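Local atomic coordinates of transcriptional regulator, marR family, putative (Sulfolobus solfataricus, PDB entry 3F3X), a protein that probably binds DNA as a winged helix-turn-helix transcription factor of the MarR family and regulates transcription, apparently as an activator. Residues 60-64 with 65-69; 72-76 with 77-81; 113-116 with 117-121. All blocks are in the same frame, centred on the assembly; numbering follows the deposited sequence.

Contact 1: 60-64 with 65-69; sequences YFVTQ and SAITA. With SO4 (sulfate ion), chain B.
T63 and S65 join their hydroxyls across the start of helix 64-76, OG1 of T63 lying 2.6 Å from OG of S65, a hydrogen bond whose direction is not fixed. T63 stands at the N-cap position, and a chi1 of 63° sets its OG1 between the backbone N and the carbonyl carbon, over the first turn. One residue on, Q64 O is gripped twice by T68: the hydroxyl OG1 donates at 2.7 Å and the amide N at 2.8 Å, the two arriving from opposite faces of the carbonyl plane, with OG1 36° out of it. The first regular amide bond runs from I67 N to T63 O at 3.0 Å. Apolar atoms close the same turn. V62 CG2 presses on I67 CD1 at 3.3 Å, closer than two methyl groups normally come, the two side chains crossing at about a right angle; with T63 as N-cap this pair is a hydrophobic staple. V62 CB also meets A66 CB at 4.0 Å.

Farther out, I67 packs on L56 and A57 of helix 53-60, the partner helix in the helix-turn-helix. At the far end of the loop, Y60 OH donates to O2 of a sulfate ion at 2.6 Å, an ion also held by K44, R59 and, from the second subunit, Q9 and K16. A phenylalanine in place of Y60 would probably leave sulfate O2 without this donor. The Y60 ring packs on S41 and A45 of helix 37-48.

The chemistry thus combines a polar cap and an apolar staple to start what is, as in MarR relatives, probably the DNA-recognition helix, near a sulfate probably taken up from the crystallisation liquor and bound at the subunit interface.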
loop_
_atom_site.group_PDB
_atom_site.type_symbol
_atom_site.label_atom_id
_atom_site.label_comp_id
_atom_site.label_asym_id
_atom_site.label_seq_id
_atom_site.Cartn_x
_atom_site.Cartn_y
_atom_site.Cartn_z
ATOM N N TYR A 60 -4.985 -8.120 8.265
ATOM C CA TYR A 60 -4.104 -7.073 7.768
ATOM C C TYR A 60 -3.336 -7.382 6.492
ATOM O O TYR A 60 -2.485 -6.604 6.066
ATOM C CB TYR A 60 -3.159 -6.646 8.889
ATOM C CG TYR A 60 -3.942 -6.056 10.043
ATOM C CD1 TYR A 60 -4.097 -6.752 11.247
ATOM C CD2 TYR A 60 -4.626 -4.851 9.885
ATOM C CE1 TYR A 60 -4.927 -6.260 12.262
ATOM C CE2 TYR A 60 -5.459 -4.351 10.888
ATOM C CZ TYR A 60 -5.607 -5.062 12.074
ATOM O OH TYR A 60 -6.448 -4.573 13.052
ATOM N N PHE A 61 -3.661 -8.510 5.875
ATOM C CA PHE A 61 -3.019 -8.923 4.634
ATOM C C PHE A 61 -1.496 -8.941 4.665
ATOM O O PHE A 61 -0.840 -8.420 3.764
ATOM C CB PHE A 61 -3.492 -8.042 3.474
ATOM C CG PHE A 61 -4.946 -8.217 3.133
ATOM C CD1 PHE A 61 -5.939 -7.684 3.949
ATOM C CD2 PHE A 61 -5.326 -8.920 1.992
ATOM C CE1 PHE A 61 -7.289 -7.848 3.638
ATOM C CE2 PHE A 61 -6.677 -9.092 1.669
ATOM C CZ PHE A 61 -7.658 -8.554 2.493
ATOM N N VAL A 62 -0.933 -9.537 5.707
ATOM C CA VAL A 62 0.511 -9.661 5.816
ATOM C C VAL A 62 0.779 -11.142 6.059
ATOM O O VAL A 62 -0.122 -11.889 6.446
ATOM C CB VAL A 62 1.084 -8.825 6.987
ATOM C CG1 VAL A 62 0.907 -7.339 6.705
ATOM C CG2 VAL A 62 0.392 -9.201 8.275
ATOM N N THR A 63 2.009 -11.570 5.818
ATOM C CA THR A 63 2.371 -12.966 6.015
ATOM C C THR A 63 2.395 -13.295 7.505
ATOM O O THR A 63 2.530 -12.400 8.344
ATOM C CB THR A 63 3.761 -13.244 5.432
ATOM O OG1 THR A 63 4.734 -12.468 6.141
ATOM C CG2 THR A 63 3.805 -12.858 3.956
ATOM N N GLN A 64 2.253 -14.574 7.838
ATOM C CA GLN A 64 2.291 -14.974 9.234
ATOM C C GLN A 64 3.681 -14.679 9.773
ATOM O O GLN A 64 3.858 -14.434 10.966
ATOM C CB GLN A 64 1.967 -16.465 9.389
ATOM C CG GLN A 64 0.472 -16.758 9.485
ATOM C CD GLN A 64 0.176 -18.227 9.740
ATOM O OE1 GLN A 64 0.392 -19.077 8.874
ATOM N NE2 GLN A 64 -0.313 -18.533 10.938
ATOM N N SER A 65 4.668 -14.700 8.882
ATOM C CA SER A 65 6.042 -14.416 9.276
ATOM C C SER A 65 6.125 -12.954 9.707
ATOM O O SER A 65 6.796 -12.624 10.681
ATOM C CB SER A 65 6.998 -14.672 8.106
ATOM O OG SER A 65 6.725 -13.789 7.032
ATOM N N ALA A 66 5.436 -12.082 8.981
ATOM C CA ALA A 66 5.434 -10.661 9.312
ATOM C C ALA A 66 4.754 -10.446 10.665
ATOM O O ALA A 66 5.234 -9.671 11.491
ATOM C CB ALA A 66 4.718 -9.866 8.227
ATOM N N ILE A 67 3.634 -11.134 10.885
ATOM C CA ILE A 67 2.909 -11.028 12.149
ATOM C C ILE A 67 3.784 -11.537 13.293
ATOM O O ILE A 67 3.898 -10.888 14.334
ATOM C CB ILE A 67 1.601 -11.864 12.127
ATOM C CG1 ILE A 67 0.604 -11.255 11.139
ATOM C CG2 ILE A 67 0.998 -11.943 13.538
ATOM C CD1 ILE A 67 0.174 -9.829 11.484
ATOM N N THR A 68 4.404 -12.699 13.093
ATOM C CA THR A 68 5.260 -13.292 14.117
ATOM C C THR A 68 6.409 -12.368 14.500
ATOM O O THR A 68 6.730 -12.220 15.681
ATOM C CB THR A 68 5.857 -14.630 13.645
ATOM O OG1 THR A 68 4.799 -15.521 13.277
ATOM C CG2 THR A 68 6.676 -15.268 14.758
ATOM N N ALA A 69 7.033 -11.755 13.497
ATOM C CA ALA A 69 8.142 -10.842 13.743
ATOM C C ALA A 69 7.663 -9.653 14.570
ATOM O O ALA A 69 8.329 -9.248 15.521
ATOM C CB ALA A 69 8.732 -10.357 12.420
HETATM S S SO4 B . -8.612 -2.242 11.234
HETATM O O1 SO4 B . -7.734 -1.469 10.333
HETATM O O2 SO4 B . -7.930 -2.460 12.517
HETATM O O3 SO4 B . -8.925 -3.548 10.617
HETATM O O4 SO4 B . -9.851 -1.478 11.461
#

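Contact 2: 72-76 with 77-81; sequences DKLEA and KGLVR
L74 O takes two amide donors from K77-R81: L79 N at 2.9 Å with an N-H...O angle of 159°, and K77 N in a weak bond at 3.2 Å and 123°. The first of these spans five residues; with G78 N bonded to E75 O at 2.9 Å, it makes a Schellman motif that ends helix 64-76. G78 N stands well above the plane of the E75 carbonyl rather than on a lone pair, and G78 itself turns the chain with positive phi.

The apolar pair expected of this motif is present. L74 CD2 meets L79 CD1 at 3.9 Å, the two side chains crossing at about a right angle, while V80 CG2 reaches the L74 side chain nearer its root, 3.7 Å from CB. V80 N is buried here with no partner in the model. On the flank, the E75 CA-H points at V80 O, 3.3 Å from CA to O. E75 then runs alongside the start of the strand: with CG anti to the backbone N (chi1 179°) and the chain extended, OE2 comes 3.2 Å from R81 CA, and the carboxylate is engaged through OE1 in a salt bridge with R82. K77 lays its methylene chain past the K73 carbonyl, CG lying 3.1 Å from K73 O, and its amine goes on to N34 O.

Around this turn, L74 packs on D39 and I42 and V80 on L43, all of helix 37-48, while L79 rests on K99 and V103 of helix 98-118. R81 leads into strand 80-85, pairing by backbone bonds and a salt bridge with E95 of the antiparallel strand 92-96, so the turn passes the chain from helix into the wing's sheet.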
loop_
_atom_site.group_PDB
_atom_site.type_symbol
_atom_site.label_atom_id
_atom_site.label_comp_id
_atom_site.label_asym_id
_atom_site.label_seq_id
_atom_site.Cartn_x
_atom_site.Cartn_y
_atom_site.Cartn_z
ATOM N N ASP A 72 6.812 -10.713 18.139
ATOM C CA ASP A 72 8.014 -10.982 18.919
ATOM C C ASP A 72 8.461 -9.709 19.635
ATOM O O ASP A 72 8.789 -9.738 20.821
ATOM C CB ASP A 72 9.166 -11.472 18.032
ATOM C CG ASP A 72 8.955 -12.882 17.511
ATOM O OD1 ASP A 72 8.280 -13.691 18.185
ATOM O OD2 ASP A 72 9.491 -13.184 16.423
ATOM N N LYS A 73 8.474 -8.591 18.915
ATOM C CA LYS A 73 8.897 -7.328 19.510
ATOM C C LYS A 73 7.868 -6.802 20.498
ATOM O O LYS A 73 8.220 -6.362 21.594
ATOM C CB LYS A 73 9.166 -6.289 18.422
ATOM C CG LYS A 73 10.625 -5.862 18.358
ATOM C CD LYS A 73 10.976 -5.199 17.038
ATOM C CE LYS A 73 12.474 -4.942 16.948
ATOM N NZ LYS A 73 12.890 -4.455 15.602
ATOM N N LEU A 74 6.596 -6.861 20.117
ATOM C CA LEU A 74 5.530 -6.400 20.995
ATOM C C LEU A 74 5.524 -7.167 22.313
ATOM O O LEU A 74 5.350 -6.578 23.379
ATOM C CB LEU A 74 4.173 -6.550 20.304
ATOM C CG LEU A 74 3.915 -5.579 19.149
ATOM C CD1 LEU A 74 2.635 -5.964 18.439
ATOM C CD2 LEU A 74 3.820 -4.149 19.679
ATOM N N GLU A 75 5.710 -8.481 22.247
ATOM C CA GLU A 75 5.706 -9.270 23.470
ATOM C C GLU A 75 6.934 -8.961 24.319
ATOM O O GLU A 75 6.852 -8.913 25.544
ATOM C CB GLU A 75 5.634 -10.771 23.156
ATOM C CG GLU A 75 5.641 -11.634 24.411
ATOM C CD GLU A 75 5.093 -13.033 24.183
ATOM O OE1 GLU A 75 5.400 -13.634 23.132
ATOM O OE2 GLU A 75 4.367 -13.534 25.069
ATOM N N ALA A 76 8.067 -8.738 23.661
ATOM C CA ALA A 76 9.302 -8.419 24.366
ATOM C C ALA A 76 9.138 -7.093 25.111
ATOM O O ALA A 76 9.720 -6.893 26.182
ATOM C CB ALA A 76 10.458 -8.332 23.375
ATOM N N LYS A 77 8.333 -6.198 24.542
ATOM C CA LYS A 77 8.072 -4.889 25.138
ATOM C C LYS A 77 6.961 -4.961 26.179
ATOM O O LYS A 77 6.622 -3.951 26.800
ATOM C CB LYS A 77 7.647 -3.884 24.066
ATOM C CG LYS A 77 8.645 -3.648 22.957
ATOM C CD LYS A 77 8.020 -2.771 21.885
ATOM C CE LYS A 77 8.949 -2.607 20.705
ATOM N NZ LYS A 77 9.184 -1.183 20.383
ATOM N N GLY A 78 6.375 -6.143 26.345
ATOM C CA GLY A 78 5.304 -6.305 27.313
ATOM C C GLY A 78 3.977 -5.679 26.903
ATOM O O GLY A 78 3.133 -5.380 27.756
ATOM N N LEU A 79 3.782 -5.477 25.605
ATOM C CA LEU A 79 2.545 -4.880 25.112
ATOM C C LEU A 79 1.488 -5.934 24.791
ATOM O O LEU A 79 0.295 -5.647 24.804
ATOM C CB LEU A 79 2.834 -4.020 23.886
ATOM C CG LEU A 79 3.895 -2.945 24.148
ATOM C CD1 LEU A 79 4.014 -2.048 22.922
ATOM C CD2 LEU A 79 3.524 -2.128 25.384
ATOM N N VAL A 80 1.935 -7.145 24.480
ATOM C CA VAL A 80 1.026 -8.257 24.219
ATOM C C VAL A 80 1.717 -9.503 24.750
ATOM O O VAL A 80 2.864 -9.447 25.203
ATOM C CB VAL A 80 0.739 -8.510 22.697
ATOM C CG1 VAL A 80 0.208 -7.253 22.027
ATOM C CG2 VAL A 80 2.000 -9.033 21.999
ATOM N N ARG A 81 1.009 -10.621 24.711
ATOM C CA ARG A 81 1.585 -11.885 25.127
ATOM C C ARG A 81 0.936 -12.941 24.265
ATOM O O ARG A 81 -0.181 -12.750 23.773
ATOM C CB ARG A 81 1.306 -12.190 26.610
ATOM C CG ARG A 81 -0.138 -12.563 26.952
ATOM C CD ARG A 81 -0.226 -13.116 28.378
ATOM N NE ARG A 81 0.267 -12.156 29.364
ATOM C CZ ARG A 81 -0.417 -11.096 29.783
ATOM N NH1 ARG A 81 -1.636 -10.862 29.316
ATOM N NH2 ARG A 81 0.136 -10.249 30.637
#

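Contact 3: 113-116 with 117-121; sequences NLVN and EMLSD
V115 and L119, with L114 and M118, form one-turn (i to i+4) contacts in the last turn of helix 98-118, where the chain begins to leave the helical path at L119. The backbone evidence is direct: L119 N bonds to V115 O at 2.9 Å, with an N-H...O angle of 162°, and E117 N to N113 O at 2.7 Å. V115 and L119 lie side by side and point the same way, CG1 of the first 3.8 Å from CD1 of the second. M118 bends at its thioether (chi3 -72°), which brings CE back to 4.1 Å from L114 CG. The E117 carboxylate runs back beside L114, OE2 lying 3.2 Å from L114 CD1, and OE2 makes a long, weak ion pair with R28.

Helix 3-33 receives L114 and V115 at F25. From the second subunit, I135 packs against L119, K7 donates to L119 O, and R138 makes a salt bridge with D121. These two apolar pairs therefore tie the end of the helix to helix 3-33 and to the partner subunit, while charged groups border them, a mixture consistent with the helical dimerisation region of MarR proteins.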
loop_
_atom_site.group_PDB
_atom_site.type_symbol
_atom_site.label_atom_id
_atom_site.label_comp_id
_atom_site.label_asym_id
_atom_site.label_seq_id
_atom_site.Cartn_x
_atom_site.Cartn_y
_atom_site.Cartn_z
ATOM N N ASN A 113 -4.411 12.192 14.681
ATOM C CA ASN A 113 -4.091 13.606 14.496
ATOM C C ASN A 113 -3.304 13.814 13.206
ATOM O O ASN A 113 -3.545 14.774 12.473
ATOM C CB ASN A 113 -3.282 14.145 15.685
ATOM C CG ASN A 113 -4.101 14.215 16.964
ATOM O OD1 ASN A 113 -5.319 14.354 16.919
ATOM N ND2 ASN A 113 -3.433 14.134 18.110
ATOM N N LEU A 114 -2.370 12.908 12.935
ATOM C CA LEU A 114 -1.554 12.986 11.731
ATOM C C LEU A 114 -2.444 12.929 10.494
ATOM O O LEU A 114 -2.323 13.755 9.596
ATOM C CB LEU A 114 -0.547 11.833 11.683
ATOM C CG LEU A 114 0.377 11.817 10.464
ATOM C CD1 LEU A 114 1.160 13.121 10.396
ATOM C CD2 LEU A 114 1.323 10.633 10.552
ATOM N N VAL A 115 -3.345 11.954 10.447
ATOM C CA VAL A 115 -4.237 11.822 9.299
ATOM C C VAL A 115 -5.199 12.998 9.221
ATOM O O VAL A 115 -5.471 13.533 8.142
ATOM C CB VAL A 115 -5.034 10.510 9.359
ATOM C CG1 VAL A 115 -6.021 10.454 8.196
ATOM C CG2 VAL A 115 -4.067 9.330 9.290
ATOM N N ASN A 116 -5.721 13.397 10.369
ATOM C CA ASN A 116 -6.631 14.530 10.401
ATOM C C ASN A 116 -5.930 15.770 9.864
ATOM O O ASN A 116 -6.504 16.529 9.092
ATOM C CB ASN A 116 -7.091 14.789 11.834
ATOM C CG ASN A 116 -7.891 16.086 11.982
ATOM O OD1 ASN A 116 -7.344 17.131 12.349
ATOM N ND2 ASN A 116 -9.191 16.018 11.707
ATOM N N GLU A 117 -4.684 15.973 10.283
ATOM C CA GLU A 117 -3.922 17.151 9.838
ATOM C C GLU A 117 -3.749 17.157 8.331
ATOM O O GLU A 117 -3.972 18.150 7.654
ATOM C CB GLU A 117 -2.524 17.194 10.465
ATOM C CG GLU A 117 -1.504 16.270 9.785
ATOM C CD GLU A 117 -0.068 16.553 10.174
ATOM O OE1 GLU A 117 0.642 17.205 9.376
ATOM O OE2 GLU A 117 0.354 16.139 11.277
ATOM N N MET A 118 -3.367 16.009 7.809
ATOM C CA MET A 118 -3.119 15.892 6.398
ATOM C C MET A 118 -4.335 15.981 5.517
ATOM O O MET A 118 -4.284 16.650 4.485
ATOM C CB MET A 118 -2.385 14.596 6.092
ATOM C CG MET A 118 -1.046 14.438 6.789
ATOM S SD MET A 118 -0.184 13.004 6.037
ATOM C CE MET A 118 -1.133 11.564 6.664
ATOM N N LEU A 119 -5.426 15.337 5.923
ATOM C CA LEU A 119 -6.640 15.287 5.113
ATOM C C LEU A 119 -7.731 16.198 5.631
ATOM O O LEU A 119 -8.921 15.928 5.457
ATOM C CB LEU A 119 -7.161 13.846 5.079
ATOM C CG LEU A 119 -6.183 12.744 4.657
ATOM C CD1 LEU A 119 -6.905 11.393 4.578
ATOM C CD2 LEU A 119 -5.580 13.106 3.303
ATOM N N SER A 120 -7.317 17.291 6.252
ATOM C CA SER A 120 -8.249 18.240 6.828
ATOM C C SER A 120 -9.333 18.742 5.879
ATOM O O SER A 120 -10.487 18.883 6.280
ATOM C CB SER A 120 -7.480 19.434 7.393
ATOM O OG SER A 120 -6.759 20.097 6.370
ATOM N N ASP A 121 -8.970 19.012 4.630
ATOM C CA ASP A 121 -9.942 19.533 3.672
ATOM C C ASP A 121 -10.584 18.503 2.742
ATOM O O ASP A 121 -11.158 18.864 1.712
ATOM C CB ASP A 121 -9.301 20.644 2.833
ATOM C CG ASP A 121 -8.232 20.125 1.890
ATOM O OD1 ASP A 121 -7.881 18.927 1.970
ATOM O OD2 ASP A 121 -7.739 20.925 1.066
#

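How the contacts relate
Contacts 1 and 2 mark the two ends of helix 64-76: 60-69 starts it and 72-81 stops it, their centres 15 Å apart and joined through the helix with no other touch. Together they bound the probable DNA-reading element, with the wing following directly from contact 2. Contact 3 lies elsewhere, its centre 28 Å from that of contact 1 and 30 Å from that of contact 2; nearest atoms stay about 14 Å and 17 Å away. Contacts 1 and 3 sit on opposite sides of the chain's centre, yet both touch the second subunit, whereas contact 2 does not. The bound sulfate belongs to contact 1 alone.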